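Local coordinates for protein endo-pectate lyase (Erwinia chrysanthemi, PDB 3B4N) that catalyses the calcium-dependent eliminative cleavage of polygalacturonate, and probably of highly methylated pectins too, cutting within the polysaccharide chain, at residues M25-S30 / N186-D191; I210-K215 / T242-H247; K238-L243 / S270-G275. All coordinates share one frame; numbering follows the deposited sequence.

Contact 1: M25-S30 / N186-D191; sequences MLSQKS and NVIWED. With CA (calcium ion), chain C.
An N-terminal antiparallel strand is laid on the outside of a right-handed parallel beta-helix here, its alternate residues M25, S27 and K29 meeting N186, I188 and E190. The two strand axes stay 8.7 Å apart and run 20° from parallel, so side chains rather than backbone make the junction. At one end it is apolar: M25 CB lies 3.8 Å from I188 CD1, the two side chains sliding past each other in opposite directions, while M25 SD packs against the amide end of N186. A long flexible thioether and a branched aliphatic chain suit this buried space. Further along, the contact turns polar. E190 is bent at chi2 (-67°), which swings its CD round towards the N-terminal strand. K29 NZ forms a salt bridge with E190 OE1 at 2.6 Å, and S27 OG donates to E190 OE2 at 3.0 Å, both on the syn side and tilted out of the carboxylate plane. K29 NZ also donates weakly to S27 OG, which closes a small polar ring. R165 is a second partner of OE2, through a salt bridge, so the glutamate charge is shared between two cations, which would favour its ionised form. Just beyond, D191 OD1 binds the calcium at 2.4 Å. Strand 25-29 is an outermost strand of its sheet, with strand 32-39 beside it; strand 187-189 lies between the beta-helix strands 164-166 and 210-213.

Contact 2: I210-K215 / T242-H247; sequences IAHNAK and TLTGEH. With CA (calcium ion), chain C.
The imidazole of H247 is sandwiched: L243 CB covers one face and N213 CB the opposite one, each offset toward the rim, the latter a CH-pi contact 3.7 Å from the centroid. At the edge, in plane, lie A211 C and T244 C. H247 NE2 donates to T244 O at 2.8 Å, and N213 N reaches that oxygen from the opposite face of its carbonyl plane. A water that accepts from N213 ND2 also hydrogen-bonds to H247 ND1; OD1 of this amide binds calcium at 2.3 Å, so asparagine serves metal and water at once.

At the edge of the second ring, near its plane, T244 OG1 hydrogen-bonds to H212 ND1 (2.8 Å). The T244 hydroxyl stands between the backbone N and the carbonyl carbon (chi1 63°). On this side of the sheet I210 CD1 presses on T242 CB at a tight 3.4 Å; on the other face, A211 CB packs on L243 CD2. G245 CA lies 3.3 Å from N213 O, where a CB would collide with that oxygen, H212 CE1 and the preceding carbonyl. E246 OE1 takes K215 N with its anti lone pair at 2.9 Å.

The ladder runs A211 N to T242 O, T244 N to A211 O, N213 N to T244 O and E246 N to N213 O. Such parallel pairing, in-register residues of successive coils facing the same way until N213 and G245 diverge, is the signature of the right-handed parallel beta-helix, here running up to the calcium site.

Contact 3: K238-L243 / S270-G275; sequences KGNFTL and SATVNG
N240 reaches over S270 and T272 from a turn, and its side chain can be followed outward. CB touches S270 OG at 3.6 Å. Chi1 (-157°) sets CG anti to the backbone N, 3.5 Å from T272 OG1, and the two side chains cross obliquely. OD1 accepts from T272 OG1 at 2.6 Å, the hydroxyl lying in the carbonyl plane on a lone pair. ND2 gives a proton to a water at 3.1 Å, and the same water donates to T272 OG1 at 2.7 Å. Amide, hydroxyl and water thus close a ring in which T272 OG1 is donor to one partner and acceptor from the other; ND2 also bonds weakly to T70. The positive phi of N240 (63°) fits an asparagine, and G239 before it likewise has a positive phi, which glycine adopts readily.

Beyond the turn the strands pair in parallel: T272 N bonds to F241 O, L243 N to T272 O at 2.8 Å, and N274 N to L243 O. T242 and T272 lie side by side, pointing the same way, and T242 OG1 turns back to N240 O at 2.9 Å, an acceptor that T72 also uses. L243 CD1 meets V273 CG2 on the other side of the sheet. The chemistry implies a division of work: the T272 hydroxyl and the N240 amide, with a shared water, tie the turn to the next coil, T242 OG1 braces the turn itself, and aliphatic side chains fill the other side.

Contact 1 lays an outside strand on the beta-helix, whereas contacts 2 and 3 pair successive coils and share T242 and L243. Contacts 1 and 2 have centres about 9 Å apart and are joined by backbone: W189 N lies 2.9 Å from I210 O and W189 O 2.9 Å from H212 N, probable hydrogen bonds between adjacent coils. Both end at the calcium ion, where D191 OD1 and N213 OD1 come within 3.1 Å of each other and I192 and Y218 supply further ligands. Contact 3 extends the stack one coil further; the side chain of the shared L243 is about 11 Å from calcium. Inside, F241 bridges to both other contacts, touching W189 and A211.

Contact 1: M25-S30 / N186-D191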
# COMPACT_ATOMS: atom_id res chain seq x y z
N MET A 25 0.59 4.94 -13.35
CA MET A 25 1.57 5.81 -12.70
C MET A 25 2.88 5.04 -12.60
O MET A 25 2.89 3.81 -12.55
CB MET A 25 1.11 6.22 -11.31
CG MET A 25 -0.09 7.14 -11.34
SD MET A 25 -0.68 7.49 -9.68
CE MET A 25 0.57 8.49 -9.12
N LEU A 26 3.98 5.78 -12.55
CA LEU A 26 5.31 5.20 -12.48
C LEU A 26 6.12 5.72 -11.31
O LEU A 26 6.02 6.89 -10.95
CB LEU A 26 6.06 5.54 -13.77
CG LEU A 26 7.60 5.48 -13.76
CD1 LEU A 26 8.04 4.04 -13.69
CD2 LEU A 26 8.16 6.16 -15.01
N SER A 27 6.93 4.85 -10.72
CA SER A 27 7.85 5.26 -9.65
C SER A 27 9.16 4.51 -9.81
O SER A 27 9.18 3.29 -9.87
CB SER A 27 7.27 4.99 -8.26
OG SER A 27 8.14 5.54 -7.28
N GLN A 28 10.27 5.24 -9.88
CA GLN A 28 11.57 4.61 -10.04
C GLN A 28 12.26 4.40 -8.69
O GLN A 28 12.41 5.34 -7.92
CB GLN A 28 12.45 5.48 -10.93
CG GLN A 28 11.77 5.92 -12.23
CD GLN A 28 12.66 6.79 -13.09
OE1 GLN A 28 13.71 6.36 -13.55
NE2 GLN A 28 12.23 8.03 -13.30
N LYS A 29 12.68 3.17 -8.42
CA LYS A 29 13.35 2.84 -7.16
C LYS A 29 14.43 1.76 -7.32
O LYS A 29 14.13 0.63 -7.71
CB LYS A 29 12.33 2.35 -6.12
CG LYS A 29 11.32 3.38 -5.64
CD LYS A 29 11.93 4.36 -4.64
CE LYS A 29 11.97 5.76 -5.20
NZ LYS A 29 10.62 6.19 -5.65
N SER A 30 15.68 2.10 -7.02
CA SER A 30 16.79 1.15 -7.10
C SER A 30 16.91 0.42 -8.44
O SER A 30 16.96 -0.82 -8.49
CB SER A 30 16.66 0.12 -5.97
OG SER A 30 17.76 -0.77 -5.95
N ASN A 186 -4.38 2.65 -6.00
CA ASN A 186 -3.24 3.11 -6.78
C ASN A 186 -2.65 4.42 -6.27
O ASN A 186 -2.60 5.43 -6.98
CB ASN A 186 -3.58 3.25 -8.26
CG ASN A 186 -2.34 3.39 -9.11
OD1 ASN A 186 -1.31 2.77 -8.81
ND2 ASN A 186 -2.41 4.19 -10.17
N VAL A 187 -2.20 4.39 -5.03
CA VAL A 187 -1.56 5.56 -4.44
C VAL A 187 -0.08 5.19 -4.28
O VAL A 187 0.25 4.04 -3.98
CB VAL A 187 -2.18 5.93 -3.07
CG1 VAL A 187 -1.32 6.99 -2.38
CG2 VAL A 187 -3.60 6.48 -3.28
N ILE A 188 0.79 6.16 -4.53
CA ILE A 188 2.22 5.94 -4.42
C ILE A 188 2.78 6.88 -3.37
O ILE A 188 2.57 8.08 -3.44
CB ILE A 188 2.93 6.23 -5.76
CG1 ILE A 188 2.46 5.22 -6.81
CG2 ILE A 188 4.45 6.18 -5.58
CD1 ILE A 188 3.10 5.40 -8.18
N TRP A 189 3.44 6.31 -2.36
CA TRP A 189 4.06 7.10 -1.30
C TRP A 189 5.56 7.07 -1.59
O TRP A 189 6.19 6.02 -1.48
CB TRP A 189 3.80 6.47 0.08
CG TRP A 189 2.37 6.56 0.57
CD1 TRP A 189 1.88 7.45 1.49
CD2 TRP A 189 1.28 5.68 0.24
NE1 TRP A 189 0.56 7.17 1.76
CE2 TRP A 189 0.17 6.09 1.00
CE3 TRP A 189 1.15 4.59 -0.62
CZ2 TRP A 189 -1.06 5.44 0.93
CZ3 TRP A 189 -0.09 3.94 -0.70
CH2 TRP A 189 -1.17 4.37 0.08
N GLU A 190 6.14 8.21 -1.94
CA GLU A 190 7.56 8.26 -2.27
C GLU A 190 8.51 8.04 -1.09
O GLU A 190 9.65 7.59 -1.26
CB GLU A 190 7.88 9.57 -3.01
CG GLU A 190 7.28 9.64 -4.44
CD GLU A 190 7.91 8.65 -5.41
OE1 GLU A 190 9.10 8.31 -5.25
OE2 GLU A 190 7.22 8.21 -6.36
N ASP A 191 8.04 8.35 0.12
CA ASP A 191 8.79 8.13 1.36
C ASP A 191 7.79 8.37 2.47
O ASP A 191 7.55 9.51 2.86
CB ASP A 191 9.97 9.10 1.50
CG ASP A 191 10.84 8.79 2.73
OD1 ASP A 191 10.38 8.07 3.64
OD2 ASP A 191 12.00 9.26 2.78
CA CA C . 10.11 7.68 5.95
O HOH W 1 8.94 7.06 7.98
O HOH W 2 12.19 7.14 6.96

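Contact 2: I210-K215 / T242-H247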
# COMPACT_ATOMS: atom_id res chain seq x y z
N ILE A 210 2.09 1.65 -4.35
CA ILE A 210 3.51 1.37 -4.09
C ILE A 210 3.91 2.29 -2.94
O ILE A 210 3.73 3.50 -3.04
CB ILE A 210 4.39 1.71 -5.32
CG1 ILE A 210 3.94 0.90 -6.54
CG2 ILE A 210 5.85 1.44 -4.99
CD1 ILE A 210 4.26 -0.56 -6.48
N ALA A 211 4.41 1.72 -1.85
CA ALA A 211 4.82 2.54 -0.71
C ALA A 211 6.29 2.34 -0.38
O ALA A 211 6.72 1.25 -0.01
CB ALA A 211 3.95 2.21 0.51
N HIS A 212 7.05 3.42 -0.50
CA HIS A 212 8.46 3.38 -0.22
C HIS A 212 8.78 3.95 1.15
O HIS A 212 8.11 4.85 1.64
CB HIS A 212 9.21 4.21 -1.28
CG HIS A 212 10.70 4.14 -1.16
ND1 HIS A 212 11.41 3.00 -1.46
CD2 HIS A 212 11.61 5.07 -0.78
CE1 HIS A 212 12.70 3.22 -1.27
NE2 HIS A 212 12.85 4.47 -0.86
N ASN A 213 9.79 3.38 1.80
CA ASN A 213 10.26 3.95 3.05
C ASN A 213 11.75 3.66 3.06
O ASN A 213 12.22 2.79 2.34
CB ASN A 213 9.57 3.37 4.29
CG ASN A 213 9.46 4.42 5.40
OD1 ASN A 213 10.12 5.46 5.33
ND2 ASN A 213 8.64 4.15 6.41
N ALA A 214 12.50 4.41 3.84
CA ALA A 214 13.94 4.19 3.85
C ALA A 214 14.55 4.48 5.20
O ALA A 214 14.08 5.34 5.94
CB ALA A 214 14.60 5.07 2.80
N LYS A 215 15.61 3.74 5.52
CA LYS A 215 16.31 3.97 6.76
C LYS A 215 16.94 5.34 6.58
O LYS A 215 17.49 5.65 5.52
CB LYS A 215 17.38 2.90 6.98
CG LYS A 215 18.30 3.16 8.16
CD LYS A 215 19.14 1.94 8.50
CE LYS A 215 18.36 0.91 9.32
NZ LYS A 215 17.13 0.41 8.65
N THR A 242 2.58 -2.93 -3.04
CA THR A 242 4.00 -3.21 -2.95
C THR A 242 4.78 -2.25 -2.08
O THR A 242 4.64 -1.04 -2.21
CB THR A 242 4.62 -3.20 -4.35
OG1 THR A 242 4.01 -4.24 -5.13
CG2 THR A 242 6.13 -3.42 -4.30
N LEU A 243 5.59 -2.82 -1.19
CA LEU A 243 6.43 -2.03 -0.31
C LEU A 243 7.85 -2.09 -0.85
O LEU A 243 8.35 -3.17 -1.18
CB LEU A 243 6.42 -2.58 1.12
CG LEU A 243 5.07 -2.64 1.83
CD1 LEU A 243 5.30 -3.04 3.27
CD2 LEU A 243 4.37 -1.29 1.76
N THR A 244 8.49 -0.94 -0.96
CA THR A 244 9.87 -0.87 -1.44
C THR A 244 10.73 -0.19 -0.40
O THR A 244 10.25 0.57 0.44
CB THR A 244 9.96 -0.09 -2.77
OG1 THR A 244 9.56 1.27 -2.56
CG2 THR A 244 9.05 -0.71 -3.82
N GLY A 245 12.03 -0.47 -0.44
CA GLY A 245 12.92 0.15 0.52
C GLY A 245 13.02 -0.62 1.83
O GLY A 245 13.08 -1.85 1.82
N GLU A 246 13.04 0.12 2.94
CA GLU A 246 13.14 -0.46 4.28
C GLU A 246 11.91 -0.03 5.07
O GLU A 246 11.63 1.17 5.16
CB GLU A 246 14.40 0.04 4.99
CG GLU A 246 15.73 -0.33 4.33
CD GLU A 246 16.10 0.59 3.19
OE1 GLU A 246 16.12 1.83 3.40
OE2 GLU A 246 16.38 0.09 2.08
N HIS A 247 11.20 -0.99 5.65
CA HIS A 247 9.99 -0.73 6.42
C HIS A 247 10.00 -1.31 7.83
O HIS A 247 10.76 -2.24 8.13
CB HIS A 247 8.80 -1.33 5.68
CG HIS A 247 8.46 -0.61 4.41
ND1 HIS A 247 7.44 0.32 4.35
CD2 HIS A 247 9.01 -0.65 3.18
CE1 HIS A 247 7.38 0.81 3.12
NE2 HIS A 247 8.32 0.24 2.39
CA CA C . 10.11 7.68 5.95
O HOH W 3 7.50 1.56 6.90
O HOH W 1 8.94 7.06 7.98
O HOH W 2 12.19 7.14 6.96

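Contact 3: K238-L243 / S270-G275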
# COMPACT_ATOMS: atom_id res chain seq x y z
N LYS A 238 -5.01 -5.64 -0.94
CA LYS A 238 -5.07 -6.48 -2.14
C LYS A 238 -4.49 -5.76 -3.35
O LYS A 238 -3.93 -4.67 -3.22
CB LYS A 238 -6.52 -6.91 -2.41
CG LYS A 238 -7.51 -5.78 -2.65
CD LYS A 238 -8.91 -6.38 -2.69
CE LYS A 238 -9.99 -5.34 -2.82
NZ LYS A 238 -11.30 -6.04 -3.06
N GLY A 239 -4.59 -6.38 -4.51
CA GLY A 239 -4.08 -5.75 -5.72
C GLY A 239 -2.57 -5.69 -5.79
O GLY A 239 -2.01 -4.95 -6.60
N ASN A 240 -1.91 -6.49 -4.96
CA ASN A 240 -0.46 -6.54 -4.90
C ASN A 240 0.20 -5.23 -4.50
O ASN A 240 1.17 -4.79 -5.12
CB ASN A 240 0.11 -7.05 -6.23
CG ASN A 240 1.51 -7.63 -6.06
OD1 ASN A 240 1.90 -8.04 -4.97
ND2 ASN A 240 2.26 -7.69 -7.15
N PHE A 241 -0.35 -4.63 -3.45
CA PHE A 241 0.20 -3.42 -2.83
C PHE A 241 1.67 -3.79 -2.60
O PHE A 241 1.98 -4.84 -2.04
CB PHE A 241 -0.52 -3.20 -1.50
CG PHE A 241 0.01 -2.06 -0.67
CD1 PHE A 241 0.25 -0.81 -1.23
CD2 PHE A 241 0.19 -2.23 0.70
CE1 PHE A 241 0.65 0.27 -0.43
CE2 PHE A 241 0.59 -1.16 1.51
CZ PHE A 241 0.82 0.08 0.94
N THR A 242 2.58 -2.93 -3.04
CA THR A 242 4.00 -3.21 -2.95
C THR A 242 4.78 -2.25 -2.08
O THR A 242 4.64 -1.04 -2.21
CB THR A 242 4.62 -3.20 -4.35
OG1 THR A 242 4.01 -4.24 -5.13
CG2 THR A 242 6.13 -3.42 -4.30
N LEU A 243 5.59 -2.82 -1.19
CA LEU A 243 6.43 -2.03 -0.31
C LEU A 243 7.85 -2.09 -0.85
O LEU A 243 8.35 -3.17 -1.18
CB LEU A 243 6.42 -2.58 1.12
CG LEU A 243 5.07 -2.64 1.83
CD1 LEU A 243 5.30 -3.04 3.27
CD2 LEU A 243 4.37 -1.29 1.76
N SER A 270 -3.13 -10.06 -1.19
CA SER A 270 -2.08 -9.91 -2.19
C SER A 270 -1.23 -8.68 -1.90
O SER A 270 -1.71 -7.54 -1.98
CB SER A 270 -2.69 -9.79 -3.59
OG SER A 270 -1.67 -9.64 -4.57
N ALA A 271 0.04 -8.92 -1.58
CA ALA A 271 0.97 -7.84 -1.28
C ALA A 271 2.38 -8.35 -1.49
O ALA A 271 2.64 -9.55 -1.40
CB ALA A 271 0.79 -7.35 0.15
N THR A 272 3.29 -7.42 -1.78
CA THR A 272 4.68 -7.75 -2.01
C THR A 272 5.61 -6.83 -1.26
O THR A 272 5.41 -5.62 -1.25
CB THR A 272 5.04 -7.64 -3.52
OG1 THR A 272 4.37 -8.67 -4.25
CG2 THR A 272 6.55 -7.78 -3.73
N VAL A 273 6.62 -7.40 -0.61
CA VAL A 273 7.63 -6.60 0.07
C VAL A 273 8.90 -6.81 -0.74
O VAL A 273 9.51 -7.88 -0.69
CB VAL A 273 7.87 -7.04 1.52
CG1 VAL A 273 8.95 -6.17 2.16
CG2 VAL A 273 6.58 -6.92 2.33
N ASN A 274 9.27 -5.81 -1.54
CA ASN A 274 10.49 -5.89 -2.34
C ASN A 274 11.47 -4.92 -1.71
O ASN A 274 11.70 -3.82 -2.19
CB ASN A 274 10.23 -5.51 -3.80
CG ASN A 274 11.36 -5.96 -4.73
OD1 ASN A 274 12.01 -6.97 -4.48
ND2 ASN A 274 11.58 -5.21 -5.80
N GLY A 275 12.01 -5.37 -0.58
CA GLY A 275 12.96 -4.61 0.20
C GLY A 275 13.04 -5.35 1.51
O GLY A 275 12.90 -6.58 1.53
O HOH W 4 4.91 -9.22 -6.82
O HOH W 5 2.14 -11.06 -4.12